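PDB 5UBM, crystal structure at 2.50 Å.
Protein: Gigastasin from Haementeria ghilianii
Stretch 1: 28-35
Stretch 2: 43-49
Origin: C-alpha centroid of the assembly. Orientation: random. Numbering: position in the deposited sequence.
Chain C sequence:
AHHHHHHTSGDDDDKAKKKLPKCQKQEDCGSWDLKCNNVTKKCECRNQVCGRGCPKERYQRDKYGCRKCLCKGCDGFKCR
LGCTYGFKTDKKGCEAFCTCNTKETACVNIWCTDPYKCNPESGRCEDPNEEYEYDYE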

# COMPACT_ATOMS: atom_id res chain seq x y z
N ASP C 28 -31.30 16.61 -2.41
CA ASP C 28 -32.41 17.02 -3.26
C ASP C 28 -32.12 18.32 -4.01
O ASP C 28 -32.65 18.54 -5.10
CB ASP C 28 -33.68 17.18 -2.43
CG ASP C 28 -34.22 15.85 -1.93
OD1 ASP C 28 -34.41 14.94 -2.76
OD2 ASP C 28 -34.43 15.71 -0.71
N CYS C 29 -31.30 19.18 -3.43
CA CYS C 29 -30.98 20.47 -4.03
C CYS C 29 -30.15 20.29 -5.30
O CYS C 29 -30.19 21.12 -6.21
CB CYS C 29 -30.23 21.36 -3.03
SG CYS C 29 -30.87 21.27 -1.35
N GLY C 30 -29.40 19.19 -5.35
CA GLY C 30 -28.68 18.81 -6.55
C GLY C 30 -27.46 19.65 -6.86
O GLY C 30 -26.89 19.56 -7.95
N SER C 31 -27.04 20.48 -5.90
CA SER C 31 -25.88 21.33 -6.10
C SER C 31 -25.29 21.73 -4.76
O SER C 31 -26.02 21.98 -3.80
CB SER C 31 -26.27 22.58 -6.89
OG SER C 31 -25.15 23.44 -7.05
N TRP C 32 -23.96 21.79 -4.69
CA TRP C 32 -23.28 22.17 -3.46
C TRP C 32 -23.29 23.69 -3.28
O TRP C 32 -22.84 24.20 -2.25
CB TRP C 32 -21.85 21.64 -3.43
CG TRP C 32 -21.78 20.15 -3.32
CD1 TRP C 32 -21.35 19.27 -4.28
CD2 TRP C 32 -22.18 19.35 -2.20
NE1 TRP C 32 -21.45 17.98 -3.82
CE2 TRP C 32 -21.95 18.00 -2.55
CE3 TRP C 32 -22.69 19.64 -0.94
CZ2 TRP C 32 -22.23 16.95 -1.67
CZ3 TRP C 32 -22.97 18.60 -0.07
CH2 TRP C 32 -22.73 17.27 -0.44
N ASP C 33 -23.80 24.40 -4.28
CA ASP C 33 -23.98 25.84 -4.18
C ASP C 33 -25.27 26.18 -3.43
O ASP C 33 -25.61 27.35 -3.28
CB ASP C 33 -24.01 26.47 -5.57
CG ASP C 33 -22.72 26.24 -6.34
OD1 ASP C 33 -21.64 26.26 -5.71
OD2 ASP C 33 -22.80 26.02 -7.57
N LEU C 34 -25.97 25.15 -2.96
CA LEU C 34 -27.25 25.32 -2.29
C LEU C 34 -27.26 24.68 -0.90
O LEU C 34 -26.44 23.81 -0.60
CB LEU C 34 -28.39 24.73 -3.14
CG LEU C 34 -28.91 25.53 -4.35
CD1 LEU C 34 -27.92 25.55 -5.50
CD2 LEU C 34 -30.25 24.97 -4.81
N LYS C 35 -28.19 25.11 -0.05
CA LYS C 35 -28.32 24.57 1.30
C LYS C 35 -29.77 24.57 1.75
O LYS C 35 -30.49 25.54 1.55
CB LYS C 35 -27.47 25.38 2.27
N CYS C 43 -35.27 24.64 -1.71
CA CYS C 43 -33.86 24.73 -1.36
C CYS C 43 -33.41 26.19 -1.41
O CYS C 43 -34.14 27.04 -1.89
CB CYS C 43 -33.01 23.87 -2.29
SG CYS C 43 -31.55 23.17 -1.50
N GLU C 44 -32.21 26.46 -0.92
CA GLU C 44 -31.78 27.84 -0.68
C GLU C 44 -30.34 28.11 -1.14
O GLU C 44 -29.45 27.29 -0.94
CB GLU C 44 -31.94 28.16 0.80
CG GLU C 44 -31.95 29.63 1.15
CD GLU C 44 -32.34 29.86 2.60
OE1 GLU C 44 -31.65 29.31 3.49
OE2 GLU C 44 -33.33 30.57 2.85
N CYS C 45 -30.13 29.27 -1.76
CA CYS C 45 -28.82 29.67 -2.28
C CYS C 45 -27.75 29.74 -1.20
O CYS C 45 -27.79 30.60 -0.32
CB CYS C 45 -28.89 31.02 -2.99
SG CYS C 45 -29.50 30.98 -4.68
N ARG C 46 -26.77 28.85 -1.28
CA ARG C 46 -25.62 28.92 -0.40
C ARG C 46 -24.59 29.87 -0.98
O ARG C 46 -24.19 29.74 -2.14
CB ARG C 46 -25.02 27.54 -0.18
CG ARG C 46 -23.81 27.53 0.74
CD ARG C 46 -23.03 26.24 0.56
NE ARG C 46 -23.92 25.09 0.45
CZ ARG C 46 -23.75 23.95 1.09
NH1 ARG C 46 -22.72 23.79 1.91
NH2 ARG C 46 -24.62 22.96 0.92
N ASN C 47 -24.17 30.83 -0.18
CA ASN C 47 -23.15 31.77 -0.61
C ASN C 47 -21.92 31.64 0.27
O ASN C 47 -21.50 32.59 0.93
CB ASN C 47 -23.70 33.20 -0.58
CG ASN C 47 -24.99 33.34 -1.36
OD1 ASN C 47 -24.98 33.42 -2.59
ND2 ASN C 47 -26.11 33.34 -0.65
N GLN C 48 -21.35 30.43 0.26
CA GLN C 48 -20.20 30.10 1.08
C GLN C 48 -19.01 31.00 0.75
O GLN C 48 -18.90 31.51 -0.37
CB GLN C 48 -19.81 28.63 0.89
CG GLN C 48 -19.24 28.28 -0.49
CD GLN C 48 -20.31 28.09 -1.56
OE1 GLN C 48 -21.42 28.61 -1.45
NE2 GLN C 48 -19.97 27.33 -2.60
N VAL C 49 -18.13 31.18 1.72
CA VAL C 49 -16.93 31.97 1.50
C VAL C 49 -16.06 31.24 0.49
O VAL C 49 -15.81 30.04 0.63
CB VAL C 49 -16.14 32.19 2.79
CG1 VAL C 49 -15.18 33.35 2.63
CG2 VAL C 49 -17.10 32.44 3.95

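Small cysteine-rich proteins have little hydrophobic core to draw on, and they commonly hold their chain segments together with a covalent bond at one point and backbone-directed hydrogen bonds beyond it. The contact between these two stretches of gigastasin is a compact example of that principle, burying 490 Å² in total.

Followed along the second stretch, the contact begins with the covalent link. C43 directs its CA-to-CB bond toward the first stretch and joins C29, SG to SG, at 2.0 Å, with a chi3 of 79°, close to the right angle that disulfides prefer. The sulfur of C43 also packs against the aliphatic start of L34, whose CB lies 3.9 Å from C43 SG, so a single buried cysteine serves both as crosslink and as apolar surface.

E44 contributes mainly through its backbone. The amide N of K35 donates to E44 O at 2.7 Å and 162°, a short and nearly straight bond; the return bond, from E44 N to K35 O at 3.1 Å, is weak, its angle only 121°. K35 is modelled only as far as CB. The same E44 O receives a CA-H...O contact from L34 CA at 3.2 Å, a common supplement where antiparallel strands run close.

C45 pairs with L34 as a non-hydrogen-bonded bridge, CA to CA 4.6 Å, and points its CA-to-CB bond away; its sulfur is committed to a covalent bond elsewhere in the structure.

R46 has the largest share of the contact. Its N donates to D33 O at 2.8 Å, continuing the backbone bonding past the bridges, while its side chain, with chi1 and chi2 both t, reaches the carbonyl of L34. R46 NH2 donates to L34 O at 2.5 Å and 158°, and R46 NE adds a weak bond to the same oxygen at 3.0 Å. That acceptor lies at the guanidinium edge, where the N-H bonds point. W32 O, by contrast, lies over one face: its 3.0 Å approach to R46 NE has too poor an angle to be a hydrogen bond. Proximity alone is therefore no measure of bonding. R46 NH2 also sits at the edge of the W32 ring, 4.3 Å from W32 CE3, rather than stacked on it.

Beyond R46 the contact thins. N47 turns away, Q48 points its CA-to-CB bond back toward the first stretch, and V49 is out of reach.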